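Local coordinates for nucleoside-diphosphate sugar epimerase (SulA family) (Corynebacterium glutamicum, PDB 3OH8), which probably acts on nucleotide sugars as an NAD(P)-dependent epimerase or related enzyme, through a Rossmann-type domain, at residues A[148-153]-A[165-170]; A[156-161]-A[340-345]; A[300-305]-A[346-351]. All blocks are in the same frame, centred on the assembly; numbering follows the deposited sequence.

How the contacts relate
From the N terminus, contact 1 comes first: strand 149-153 leads through a short loop into helix 158-169, and 165-170 folds back on the strand it came from, closing a loop of 11 residues. Contact 2 begins inside that loop, at 156-161, and ends 178 residues later at 340-345, so the two cross. Contact 3 opens between the halves of contact 2, at 300-305, and closes at 346-351, directly after 340-345; contacts 2 and 3 therefore also cross, while contacts 1 and 3 follow in series. Together they tie helices 158-169 and 342-354 to each other and to one Rossmann-type sheet, the first helix through strand 149-153 and the second through strand 298-308.

Contact 1. Residues A[148-153]-A[165-170]; sequences LTVAIT and AQLQTG
I152 overlaps L167 at the end of its chain, CD1 meeting L167 CD2 at 3.7 Å, and the two side chains reach toward each other tip to tip. The isoleucine gets there because CG1 lies beside the backbone N (chi1 -54°), opposite the carbonyl carbon, and the chain beyond it is extended, which drives CD1 out from the strand toward the helix. V150, two residues earlier on the same face, adds a slacker touch of CG1 on the same L167 CD2 at 4.3 Å. One leucine methyl thus serves both strand residues; chi1 of L167 (-103°) is off a staggered value. Strand 149-153, helix 158-169 and strand 173-178 form the first beta-alpha-beta unit of the Rossmann-type domain, and the contact sets the last turn of its helix, through L167, against the sheet. V174 of the following strand and V206 on the other side of strand 149-153 widen this apolar floor. The second leucine methyl, CD1, is turned to Y350 of helix 342-354, so L167 is wedged between sheet and helix. One residue before it, Q166 holds that helix by polar means: OE1 pairs with T346 OG1 and NE2 with D347 OD1. The backbone oxygen of Q166 takes two donors where the helix ends. T169 OG1 donates to it at 2.7 Å, tilted 26° from the carbonyl plane, and G170 N lies 3.0 Å from the same oxygen.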
ATOM      1  N   LEU A 148      -9.223   5.384  15.526  1.00 16.31           N
ATOM      2  CA  LEU A 148      -8.108   5.623  16.423  1.00 16.53           C
ATOM      3  C   LEU A 148      -7.301   6.781  15.887  1.00 19.60           C
ATOM      4  O   LEU A 148      -7.413   7.123  14.715  1.00 16.71           O
ATOM      5  CB  LEU A 148      -7.210   4.384  16.500  1.00 19.03           C
ATOM      6  CG  LEU A 148      -7.853   3.155  17.139  1.00 21.13           C
ATOM      7  CD1 LEU A 148      -7.008   1.921  16.861  1.00 24.89           C
ATOM      8  CD2 LEU A 148      -8.038   3.384  18.641  1.00 19.28           C
ATOM      9  N   THR A 149      -6.491   7.379  16.751  1.00 19.77           N
ATOM     10  CA  THR A 149      -5.496   8.339  16.306  1.00 17.37           C
ATOM     11  C   THR A 149      -4.131   7.670  16.391  1.00 15.36           C
ATOM     12  O   THR A 149      -3.738   7.167  17.444  1.00 15.06           O
ATOM     13  CB  THR A 149      -5.504   9.620  17.159  1.00 19.50           C
ATOM     14  OG1 THR A 149      -6.818  10.185  17.145  1.00 22.65           O
ATOM     15  CG2 THR A 149      -4.512  10.642  16.602  1.00 17.31           C
ATOM     16  N   VAL A 150      -3.414   7.696  15.277  1.00 15.68           N
ATOM     17  CA  VAL A 150      -2.184   6.944  15.114  1.00 15.68           C
ATOM     18  C   VAL A 150      -1.050   7.908  14.778  1.00 19.51           C
ATOM     19  O   VAL A 150      -1.075   8.570  13.735  1.00 17.15           O
ATOM     20  CB  VAL A 150      -2.353   5.917  13.956  1.00 15.53           C
ATOM     21  CG1 VAL A 150      -1.149   5.023  13.853  1.00 12.81           C
ATOM     22  CG2 VAL A 150      -3.601   5.077  14.160  1.00 14.87           C
ATOM     23  N   ALA A 151      -0.075   8.019  15.675  1.00 15.39           N
ATOM     24  CA  ALA A 151       1.120   8.796  15.377  1.00 17.12           C
ATOM     25  C   ALA A 151       2.041   7.915  14.553  1.00 17.52           C
ATOM     26  O   ALA A 151       2.210   6.735  14.867  1.00 17.43           O
ATOM     27  CB  ALA A 151       1.820   9.241  16.669  1.00 16.62           C
ATOM     28  N   ILE A 152       2.633   8.475  13.501  1.00 14.40           N
ATOM     29  CA  ILE A 152       3.491   7.703  12.610  1.00 15.19           C
ATOM     30  C   ILE A 152       4.773   8.439  12.250  1.00 16.75           C
ATOM     31  O   ILE A 152       4.721   9.575  11.804  1.00 14.53           O
ATOM     32  CB  ILE A 152       2.750   7.364  11.299  1.00 16.43           C
ATOM     33  CG1 ILE A 152       1.422   6.661  11.591  1.00 17.75           C
ATOM     34  CG2 ILE A 152       3.601   6.483  10.410  1.00 12.28           C
ATOM     35  CD1 ILE A 152       0.745   6.091  10.334  1.00 22.74           C
ATOM     36  N   THR A 153       5.921   7.796  12.460  1.00 17.24           N
ATOM     37  CA  THR A 153       7.176   8.281  11.906  1.00 16.22           C
ATOM     38  C   THR A 153       7.411   7.556  10.593  1.00 12.21           C
ATOM     39  O   THR A 153       6.906   6.459  10.384  1.00 12.31           O
ATOM     40  CB  THR A 153       8.410   7.988  12.825  1.00 16.68           C
ATOM     41  OG1 THR A 153       8.673   6.583  12.845  1.00 18.04           O
ATOM     42  CG2 THR A 153       8.172   8.479  14.268  1.00 15.77           C
ATOM     43  N   ALA A 165      -2.269   6.615   4.008  1.00 14.96           N
ATOM     44  CA  ALA A 165      -3.436   6.678   3.138  1.00 14.49           C
ATOM     45  C   ALA A 165      -4.465   5.612   3.481  1.00 16.39           C
ATOM     46  O   ALA A 165      -5.658   5.871   3.402  1.00 15.50           O
ATOM     47  CB  ALA A 165      -3.034   6.554   1.680  1.00 14.20           C
ATOM     48  N   GLN A 166      -4.012   4.409   3.825  1.00 10.74           N
ATOM     49  CA  GLN A 166      -4.942   3.326   4.133  1.00 15.30           C
ATOM     50  C   GLN A 166      -5.707   3.630   5.418  1.00 14.06           C
ATOM     51  O   GLN A 166      -6.921   3.491   5.468  1.00 15.88           O
ATOM     52  CB  GLN A 166      -4.189   1.995   4.270  1.00 16.86           C
ATOM     53  CG  GLN A 166      -5.074   0.756   4.178  1.00 16.32           C
ATOM     54  CD  GLN A 166      -4.247  -0.522   4.272  1.00 19.71           C
ATOM     55  OE1 GLN A 166      -3.020  -0.467   4.372  1.00 15.82           O
ATOM     56  NE2 GLN A 166      -4.915  -1.672   4.254  1.00 16.14           N
ATOM     57  N   LEU A 167      -4.982   4.034   6.461  1.00  8.62           N
ATOM     58  CA  LEU A 167      -5.595   4.446   7.728  1.00 13.77           C
ATOM     59  C   LEU A 167      -6.656   5.524   7.512  1.00 15.90           C
ATOM     60  O   LEU A 167      -7.768   5.455   8.048  1.00 15.21           O
ATOM     61  CB  LEU A 167      -4.532   5.011   8.667  1.00 13.48           C
ATOM     62  CG  LEU A 167      -3.983   4.192   9.840  1.00 22.43           C
ATOM     63  CD1 LEU A 167      -4.473   2.772   9.881  1.00 21.07           C
ATOM     64  CD2 LEU A 167      -2.466   4.254   9.865  1.00 11.71           C
ATOM     65  N   GLN A 168      -6.297   6.548   6.751  1.00 15.08           N
ATOM     66  CA  GLN A 168      -7.256   7.603   6.466  1.00 17.15           C
ATOM     67  C   GLN A 168      -8.481   7.082   5.717  1.00 16.88           C
ATOM     68  O   GLN A 168      -9.604   7.467   6.033  1.00 18.95           O
ATOM     69  CB  GLN A 168      -6.587   8.759   5.731  1.00 17.11           C
ATOM     70  CG  GLN A 168      -5.529   9.443   6.591  1.00 16.50           C
ATOM     71  CD  GLN A 168      -4.656  10.395   5.800  1.00 19.54           C
ATOM     72  OE1 GLN A 168      -4.405  10.183   4.616  1.00 19.69           O
ATOM     73  NE2 GLN A 168      -4.179  11.444   6.457  1.00 22.33           N
ATOM     74  N   THR A 169      -8.302   6.202   4.736  1.00 15.22           N
ATOM     75  CA  THR A 169      -9.501   5.691   4.053  1.00 17.38           C
ATOM     76  C   THR A 169     -10.343   4.812   4.978  1.00 21.53           C
ATOM     77  O   THR A 169     -11.530   4.594   4.734  1.00 16.99           O
ATOM     78  CB  THR A 169      -9.168   4.913   2.781  1.00 20.08           C
ATOM     79  OG1 THR A 169      -8.255   3.851   3.099  1.00 19.19           O
ATOM     80  CG2 THR A 169      -8.536   5.833   1.767  1.00 14.47           C
ATOM     81  N   GLY A 170      -9.731   4.320   6.048  1.00 20.12           N
ATOM     82  CA  GLY A 170     -10.446   3.538   7.040  1.00 16.92           C
ATOM     83  C   GLY A 170     -11.120   4.406   8.086  1.00 20.53           C
ATOM     84  O   GLY A 170     -11.808   3.905   8.969  1.00 25.70           O
TER

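Contact 2. Residues A[156-161]-A[340-345]; sequences RGLVGR and IAIDDL
The backbone bond from R161 N to G157 O, 2.9 Å, closes the opening turn of helix 158-169, the turn whose L158 and V159 meet I342 and L345. Its counterpart across the contact runs from L345 N to A341 O at 3.1 Å, and G157 and A341 are the N-cap residues of the two helices. No hydrogen bond crosses between the segments; the side chains that meet are all aliphatic. I342 stretches out with CG1 anti to the backbone N (chi1 -176°), so that CD1 touches L158 CD2 at 3.7 Å and lies 3.9 Å from L158 O. L345, one turn on, crosses V159 at about a right angle: its CD2 sits 3.6 Å from V159 CG2 and 4.0 Å from V159 CG1, resting against both branches of the valine. G157 and G160 belong to a TGxxGxxG sequence, the glycine-rich signature that begins at T153; in relatives this helix start faces the dinucleotide cofactor, and the same role is likely here. R156 is held at the turn before it by the backbone oxygens of K180 and E181. L345 also packs on I302, T304 and A307 of strand 298-308, and the carboxylate of D344 takes the backbone N-H groups of R428 and Y429. The pair of helix starts thus lies beside strand 298-308, with helix 432-440 packed on I342.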
ATOM      1  N   ARG A 156       6.346   9.597   5.318  1.00 18.09           N
ATOM      2  CA  ARG A 156       6.570  10.056   3.946  1.00 19.71           C
ATOM      3  C   ARG A 156       7.311   9.045   3.079  1.00 21.71           C
ATOM      4  O   ARG A 156       7.407   9.218   1.860  1.00 21.14           O
ATOM      5  CB  ARG A 156       7.326  11.376   3.956  1.00 20.04           C
ATOM      6  CG  ARG A 156       6.510  12.507   4.546  1.00 24.86           C
ATOM      7  CD  ARG A 156       7.347  13.764   4.726  1.00 23.84           C
ATOM      8  NE  ARG A 156       6.503  14.878   5.141  1.00 23.58           N
ATOM      9  CZ  ARG A 156       6.963  16.069   5.501  1.00 25.68           C
ATOM     10  NH1 ARG A 156       8.272  16.296   5.496  1.00 21.38           N
ATOM     11  NH2 ARG A 156       6.113  17.026   5.867  1.00 24.94           N
ATOM     12  N   GLY A 157       7.852   8.006   3.707  1.00 18.33           N
ATOM     13  CA  GLY A 157       8.573   6.962   2.985  1.00 20.87           C
ATOM     14  C   GLY A 157       7.614   6.055   2.233  1.00 20.87           C
ATOM     15  O   GLY A 157       6.401   6.230   2.325  1.00 18.17           O
ATOM     16  N   LEU A 158       8.154   5.086   1.496  1.00 22.29           N
ATOM     17  CA  LEU A 158       7.360   4.136   0.707  1.00 23.57           C
ATOM     18  C   LEU A 158       6.204   3.502   1.499  1.00 18.76           C
ATOM     19  O   LEU A 158       5.037   3.582   1.117  1.00 17.22           O
ATOM     20  CB  LEU A 158       8.280   3.016   0.197  1.00 27.70           C
ATOM     21  CG  LEU A 158       8.189   2.533  -1.259  1.00 36.20           C
ATOM     22  CD1 LEU A 158       8.700   1.082  -1.406  1.00 34.25           C
ATOM     23  CD2 LEU A 158       6.789   2.650  -1.776  1.00 35.12           C
ATOM     24  N   VAL A 159       6.537   2.871   2.613  1.00 12.39           N
ATOM     25  CA  VAL A 159       5.550   2.122   3.365  1.00 17.83           C
ATOM     26  C   VAL A 159       4.668   3.075   4.170  1.00 18.03           C
ATOM     27  O   VAL A 159       3.440   2.916   4.224  1.00 18.73           O
ATOM     28  CB  VAL A 159       6.256   1.096   4.281  1.00 22.75           C
ATOM     29  CG1 VAL A 159       5.252   0.406   5.205  1.00 21.13           C
ATOM     30  CG2 VAL A 159       7.006   0.080   3.425  1.00 19.15           C
ATOM     31  N   GLY A 160       5.296   4.082   4.771  1.00 16.08           N
ATOM     32  CA  GLY A 160       4.584   5.041   5.592  1.00 15.49           C
ATOM     33  C   GLY A 160       3.490   5.773   4.830  1.00 16.93           C
ATOM     34  O   GLY A 160       2.413   6.000   5.353  1.00 18.27           O
ATOM     35  N   ARG A 161       3.778   6.159   3.595  1.00 16.33           N
ATOM     36  CA  ARG A 161       2.826   6.922   2.811  1.00 15.93           C
ATOM     37  C   ARG A 161       1.641   6.030   2.449  1.00 13.67           C
ATOM     38  O   ARG A 161       0.496   6.470   2.479  1.00 12.46           O
ATOM     39  CB  ARG A 161       3.500   7.483   1.556  1.00 22.56           C
ATOM     40  CG  ARG A 161       2.815   8.662   0.931  1.00 37.97           C
ATOM     41  CD  ARG A 161       3.708   9.318  -0.120  1.00 48.89           C
ATOM     42  NE  ARG A 161       2.995  10.360  -0.863  1.00 62.20           N
ATOM     43  CZ  ARG A 161       3.473  10.984  -1.939  1.00 68.13           C
ATOM     44  NH1 ARG A 161       4.676  10.680  -2.413  1.00 67.76           N
ATOM     45  NH2 ARG A 161       2.746  11.916  -2.545  1.00 69.03           N
ATOM     46  N   ILE A 340       7.545  -9.475   0.379  1.00 16.24           N
ATOM     47  CA  ILE A 340       6.130  -9.258   0.666  1.00 12.50           C
ATOM     48  C   ILE A 340       5.585  -8.148  -0.249  1.00 12.47           C
ATOM     49  O   ILE A 340       6.282  -7.177  -0.542  1.00 15.78           O
ATOM     50  CB  ILE A 340       5.906  -8.902   2.161  1.00 12.58           C
ATOM     51  CG1 ILE A 340       4.399  -8.796   2.458  1.00 20.23           C
ATOM     52  CG2 ILE A 340       6.679  -7.616   2.534  1.00 12.28           C
ATOM     53  CD1 ILE A 340       4.046  -8.727   3.942  1.00 18.53           C
ATOM     54  N   ALA A 341       4.361  -8.312  -0.732  1.00 12.28           N
ATOM     55  CA  ALA A 341       3.738  -7.281  -1.569  1.00 14.08           C
ATOM     56  C   ALA A 341       3.496  -6.086  -0.677  1.00 15.67           C
ATOM     57  O   ALA A 341       3.169  -6.246   0.503  1.00 14.29           O
ATOM     58  CB  ALA A 341       2.431  -7.796  -2.163  1.00 10.96           C
ATOM     59  N   ILE A 342       3.705  -4.883  -1.201  1.00 16.38           N
ATOM     60  CA  ILE A 342       3.584  -3.718  -0.333  1.00 13.27           C
ATOM     61  C   ILE A 342       2.203  -3.650   0.345  1.00 15.58           C
ATOM     62  O   ILE A 342       2.095  -3.272   1.517  1.00 13.63           O
ATOM     63  CB  ILE A 342       3.930  -2.397  -1.040  1.00 14.61           C
ATOM     64  CG1 ILE A 342       3.866  -1.254  -0.023  1.00 22.09           C
ATOM     65  CG2 ILE A 342       3.019  -2.138  -2.254  1.00 10.04           C
ATOM     66  CD1 ILE A 342       4.494   0.037  -0.507  1.00 28.96           C
ATOM     67  N   ASP A 343       1.154  -4.038  -0.370  1.00 14.05           N
ATOM     68  CA  ASP A 343      -0.179  -3.962   0.215  1.00 14.13           C
ATOM     69  C   ASP A 343      -0.311  -4.916   1.397  1.00 13.75           C
ATOM     70  O   ASP A 343      -0.952  -4.594   2.401  1.00 12.96           O
ATOM     71  CB  ASP A 343      -1.262  -4.242  -0.822  1.00 13.41           C
ATOM     72  CG  ASP A 343      -1.376  -3.148  -1.859  1.00 20.28           C
ATOM     73  OD1 ASP A 343      -1.342  -1.959  -1.479  1.00 19.38           O
ATOM     74  OD2 ASP A 343      -1.500  -3.481  -3.061  1.00 23.31           O
ATOM     75  N   ASP A 344       0.298  -6.094   1.292  1.00 15.88           N
ATOM     76  CA  ASP A 344       0.265  -7.016   2.421  1.00 13.68           C
ATOM     77  C   ASP A 344       1.023  -6.476   3.628  1.00 16.60           C
ATOM     78  O   ASP A 344       0.629  -6.732   4.768  1.00 13.61           O
ATOM     79  CB  ASP A 344       0.761  -8.403   2.030  1.00 12.54           C
ATOM     80  CG  ASP A 344      -0.318  -9.207   1.321  1.00 18.96           C
ATOM     81  OD1 ASP A 344      -1.436  -9.289   1.877  1.00 17.47           O
ATOM     82  OD2 ASP A 344      -0.063  -9.740   0.221  1.00 19.94           O
ATOM     83  N   LEU A 345       2.092  -5.720   3.377  1.00 11.99           N
ATOM     84  CA  LEU A 345       2.873  -5.144   4.461  1.00 12.05           C
ATOM     85  C   LEU A 345       2.062  -4.081   5.208  1.00 15.18           C
ATOM     86  O   LEU A 345       1.974  -4.128   6.442  1.00 13.65           O
ATOM     87  CB  LEU A 345       4.196  -4.572   3.953  1.00 13.63           C
ATOM     88  CG  LEU A 345       5.090  -3.878   4.995  1.00 13.88           C
ATOM     89  CD1 LEU A 345       5.427  -4.827   6.129  1.00 11.25           C
ATOM     90  CD2 LEU A 345       6.383  -3.359   4.345  1.00 18.57           C
TER

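Contact 3. Residues A[300-305]-A[346-351]; sequences AFIRTG and TDIYYR
I302 lies over one face of the Y349 ring, where a strand of the Rossmann-type sheet meets the helix that covers it. Helix 342-354 is the connection in a beta-alpha-beta crossover from strand 336-341 to strand 360-364, and strand 298-308 runs between and parallel to those two. The local axes of strand 300-304 and helix 346-351 are accordingly almost exactly antiparallel, at 176°, and 10.2 Å apart. R303 leaves the strand away from the helix; its guanidinium forms a salt bridge with E286 and a cation-pi contact with F257. The tight part is the isoleucine on the tyrosine. I302 CG1 makes a CH-pi contact 4.0 Å from the Y349 ring centroid and 27° off the normal, displaced toward CE1, from which it is 3.6 Å away. CG1 swings to the side of the backbone N and CG2 points away from that N, so both branches come down on the outer half of the ring: CG2 reaches CE2 at 3.8 Å, while CB lies near CZ and the hydroxyl. I250 and A252 of strand 248-254 and L163 of helix 158-169 also pack on this tyrosine, which is buried. The other flank is looser. I302 CD1 is 4.4 Å from I348 CG2, and both isoleucines also rest on A364 of strand 360-364. Toward the partly exposed T304, its OG1 and Y349 OH, 4.2 Å apart, are not directly hydrogen-bonded. A single water closes the polar gap, 2.7 Å from T304 OG1 and 2.7 Å from Y349 OH, its oxygen lying at the ring edge in the plane of the tyrosine.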
ATOM      1  N   ALA A 300       4.779  -4.615  19.225  1.00 15.39           N
ATOM      2  CA  ALA A 300       5.088  -5.621  18.206  1.00 14.07           C
ATOM      3  C   ALA A 300       6.215  -5.136  17.305  1.00 17.26           C
ATOM      4  O   ALA A 300       6.389  -3.931  17.102  1.00 15.71           O
ATOM      5  CB  ALA A 300       3.865  -5.952  17.375  1.00 15.66           C
ATOM      6  N   PHE A 301       6.975  -6.090  16.773  1.00 18.36           N
ATOM      7  CA  PHE A 301       8.083  -5.821  15.868  1.00 15.93           C
ATOM      8  C   PHE A 301       7.708  -6.405  14.532  1.00 16.12           C
ATOM      9  O   PHE A 301       7.479  -7.611  14.415  1.00 16.97           O
ATOM     10  CB  PHE A 301       9.368  -6.498  16.362  1.00 18.33           C
ATOM     11  CG  PHE A 301       9.613  -6.319  17.824  1.00 20.85           C
ATOM     12  CD1 PHE A 301       9.914  -5.068  18.333  1.00 21.55           C
ATOM     13  CD2 PHE A 301       9.552  -7.398  18.687  1.00 30.54           C
ATOM     14  CE1 PHE A 301      10.140  -4.893  19.678  1.00 23.97           C
ATOM     15  CE2 PHE A 301       9.775  -7.227  20.042  1.00 31.23           C
ATOM     16  CZ  PHE A 301      10.066  -5.968  20.535  1.00 27.71           C
ATOM     17  N   ILE A 302       7.620  -5.552  13.524  1.00 12.27           N
ATOM     18  CA  ILE A 302       7.230  -6.005  12.191  1.00 11.01           C
ATOM     19  C   ILE A 302       8.508  -6.334  11.424  1.00 15.21           C
ATOM     20  O   ILE A 302       9.113  -5.463  10.805  1.00 17.83           O
ATOM     21  CB  ILE A 302       6.404  -4.924  11.463  1.00 15.85           C
ATOM     22  CG1 ILE A 302       5.218  -4.496  12.334  1.00 17.10           C
ATOM     23  CG2 ILE A 302       5.911  -5.423  10.109  1.00 17.71           C
ATOM     24  CD1 ILE A 302       4.384  -5.665  12.877  1.00 14.52           C
ATOM     25  N   ARG A 303       8.937  -7.593  11.514  1.00 16.44           N
ATOM     26  CA  ARG A 303      10.132  -8.031  10.815  1.00 16.04           C
ATOM     27  C   ARG A 303       9.800  -8.183   9.337  1.00 14.47           C
ATOM     28  O   ARG A 303       9.295  -9.211   8.903  1.00 13.84           O
ATOM     29  CB  ARG A 303      10.655  -9.349  11.413  1.00 15.57           C
ATOM     30  CG  ARG A 303      10.984  -9.231  12.901  1.00 14.23           C
ATOM     31  CD  ARG A 303      11.578 -10.532  13.487  1.00 16.33           C
ATOM     32  NE  ARG A 303      11.942 -10.347  14.890  1.00 16.86           N
ATOM     33  CZ  ARG A 303      12.105 -11.337  15.763  1.00 19.58           C
ATOM     34  NH1 ARG A 303      11.934 -12.607  15.395  1.00 13.41           N
ATOM     35  NH2 ARG A 303      12.430 -11.049  17.011  1.00 17.70           N
ATOM     36  N   THR A 304      10.089  -7.139   8.570  1.00 19.66           N
ATOM     37  CA  THR A 304       9.693  -7.077   7.173  1.00 21.25           C
ATOM     38  C   THR A 304      10.674  -7.756   6.225  1.00 14.22           C
ATOM     39  O   THR A 304      11.898  -7.658   6.390  1.00 14.89           O
ATOM     40  CB  THR A 304       9.576  -5.623   6.711  1.00 25.28           C
ATOM     41  OG1 THR A 304       8.836  -4.880   7.688  1.00 34.13           O
ATOM     42  CG2 THR A 304       8.858  -5.569   5.369  1.00 20.48           C
ATOM     43  N   GLY A 305      10.122  -8.427   5.225  1.00 13.99           N
ATOM     44  CA  GLY A 305      10.905  -8.927   4.111  1.00 18.72           C
ATOM     45  C   GLY A 305      11.146  -7.773   3.165  1.00 21.18           C
ATOM     46  O   GLY A 305      10.988  -6.617   3.547  1.00 23.09           O
ATOM     47  N   THR A 346       1.454  -3.141   4.479  1.00 12.54           N
ATOM     48  CA  THR A 346       0.599  -2.165   5.149  1.00 14.51           C
ATOM     49  C   THR A 346      -0.597  -2.837   5.849  1.00 12.09           C
ATOM     50  O   THR A 346      -0.952  -2.440   6.961  1.00 14.62           O
ATOM     51  CB  THR A 346       0.157  -0.985   4.232  1.00 18.48           C
ATOM     52  OG1 THR A 346      -0.644  -1.469   3.147  1.00 21.70           O
ATOM     53  CG2 THR A 346       1.387  -0.265   3.664  1.00 19.60           C
ATOM     54  N   ASP A 347      -1.206  -3.847   5.217  1.00 11.83           N
ATOM     55  CA  ASP A 347      -2.269  -4.614   5.884  1.00 12.49           C
ATOM     56  C   ASP A 347      -1.803  -5.091   7.256  1.00 15.45           C
ATOM     57  O   ASP A 347      -2.547  -5.033   8.242  1.00 11.51           O
ATOM     58  CB  ASP A 347      -2.700  -5.823   5.054  1.00 14.82           C
ATOM     59  CG  ASP A 347      -3.667  -5.457   3.930  1.00 18.22           C
ATOM     60  OD1 ASP A 347      -3.980  -4.255   3.750  1.00 14.73           O
ATOM     61  OD2 ASP A 347      -4.111  -6.382   3.224  1.00 18.51           O
ATOM     62  N   ILE A 348      -0.565  -5.584   7.312  1.00 15.35           N
ATOM     63  CA  ILE A 348      -0.027  -6.125   8.561  1.00 10.46           C
ATOM     64  C   ILE A 348       0.166  -5.017   9.588  1.00 12.70           C
ATOM     65  O   ILE A 348      -0.181  -5.182  10.756  1.00 11.94           O
ATOM     66  CB  ILE A 348       1.264  -6.930   8.303  1.00 13.77           C
ATOM     67  CG1 ILE A 348       0.899  -8.238   7.584  1.00 17.04           C
ATOM     68  CG2 ILE A 348       1.973  -7.246   9.602  1.00 14.02           C
ATOM     69  CD1 ILE A 348       2.081  -8.937   6.899  1.00 14.49           C
ATOM     70  N   TYR A 349       0.691  -3.875   9.160  1.00  9.02           N
ATOM     71  CA  TYR A 349       0.795  -2.738  10.076  1.00 12.69           C
ATOM     72  C   TYR A 349      -0.577  -2.317  10.588  1.00 15.34           C
ATOM     73  O   TYR A 349      -0.780  -2.106  11.789  1.00 13.71           O
ATOM     74  CB  TYR A 349       1.483  -1.547   9.390  1.00  7.75           C
ATOM     75  CG  TYR A 349       2.999  -1.590   9.539  1.00 10.67           C
ATOM     76  CD1 TYR A 349       3.609  -1.188  10.722  1.00 13.62           C
ATOM     77  CD2 TYR A 349       3.813  -2.010   8.487  1.00  9.89           C
ATOM     78  CE1 TYR A 349       5.008  -1.222  10.863  1.00 15.94           C
ATOM     79  CE2 TYR A 349       5.197  -2.048   8.618  1.00 18.26           C
ATOM     80  CZ  TYR A 349       5.786  -1.663   9.811  1.00 19.05           C
ATOM     81  OH  TYR A 349       7.163  -1.700   9.936  1.00 19.98           O
ATOM     82  N   TYR A 350      -1.508  -2.181   9.652  1.00 17.59           N
ATOM     83  CA  TYR A 350      -2.861  -1.726   9.955  1.00 13.48           C
ATOM     84  C   TYR A 350      -3.489  -2.689  10.951  1.00 15.98           C
ATOM     85  O   TYR A 350      -3.992  -2.271  11.997  1.00 17.40           O
ATOM     86  CB  TYR A 350      -3.651  -1.646   8.644  1.00 11.47           C
ATOM     87  CG  TYR A 350      -4.974  -0.914   8.691  1.00 12.81           C
ATOM     88  CD1 TYR A 350      -5.933  -1.225   9.638  1.00 13.34           C
ATOM     89  CD2 TYR A 350      -5.278   0.061   7.740  1.00 17.28           C
ATOM     90  CE1 TYR A 350      -7.170  -0.559   9.655  1.00 18.08           C
ATOM     91  CE2 TYR A 350      -6.497   0.726   7.746  1.00 14.74           C
ATOM     92  CZ  TYR A 350      -7.438   0.408   8.707  1.00 14.18           C
ATOM     93  OH  TYR A 350      -8.648   1.073   8.709  1.00 14.12           O
ATOM     94  N   ARG A 351      -3.416  -3.985  10.657  1.00 14.50           N
ATOM     95  CA  ARG A 351      -3.901  -4.980  11.596  1.00 13.82           C
ATOM     96  C   ARG A 351      -3.237  -4.858  12.968  1.00 16.90           C
ATOM     97  O   ARG A 351      -3.915  -4.926  13.999  1.00 14.51           O
ATOM     98  CB  ARG A 351      -3.708  -6.405  11.057  1.00 17.30           C
ATOM     99  CG  ARG A 351      -4.307  -7.438  11.989  1.00 16.64           C
ATOM    100  CD  ARG A 351      -4.172  -8.881  11.515  1.00 16.54           C
ATOM    101  NE  ARG A 351      -4.779  -9.744  12.522  1.00 18.99           N
ATOM    102  CZ  ARG A 351      -5.302 -10.941  12.292  1.00 17.03           C
ATOM    103  NH1 ARG A 351      -5.278 -11.467  11.076  1.00 17.26           N
ATOM    104  NH2 ARG A 351      -5.867 -11.602  13.297  1.00 20.18           N
TER
HETATM  105  O   HOH W   1       8.582  -2.181   7.701  1.00 28.79           O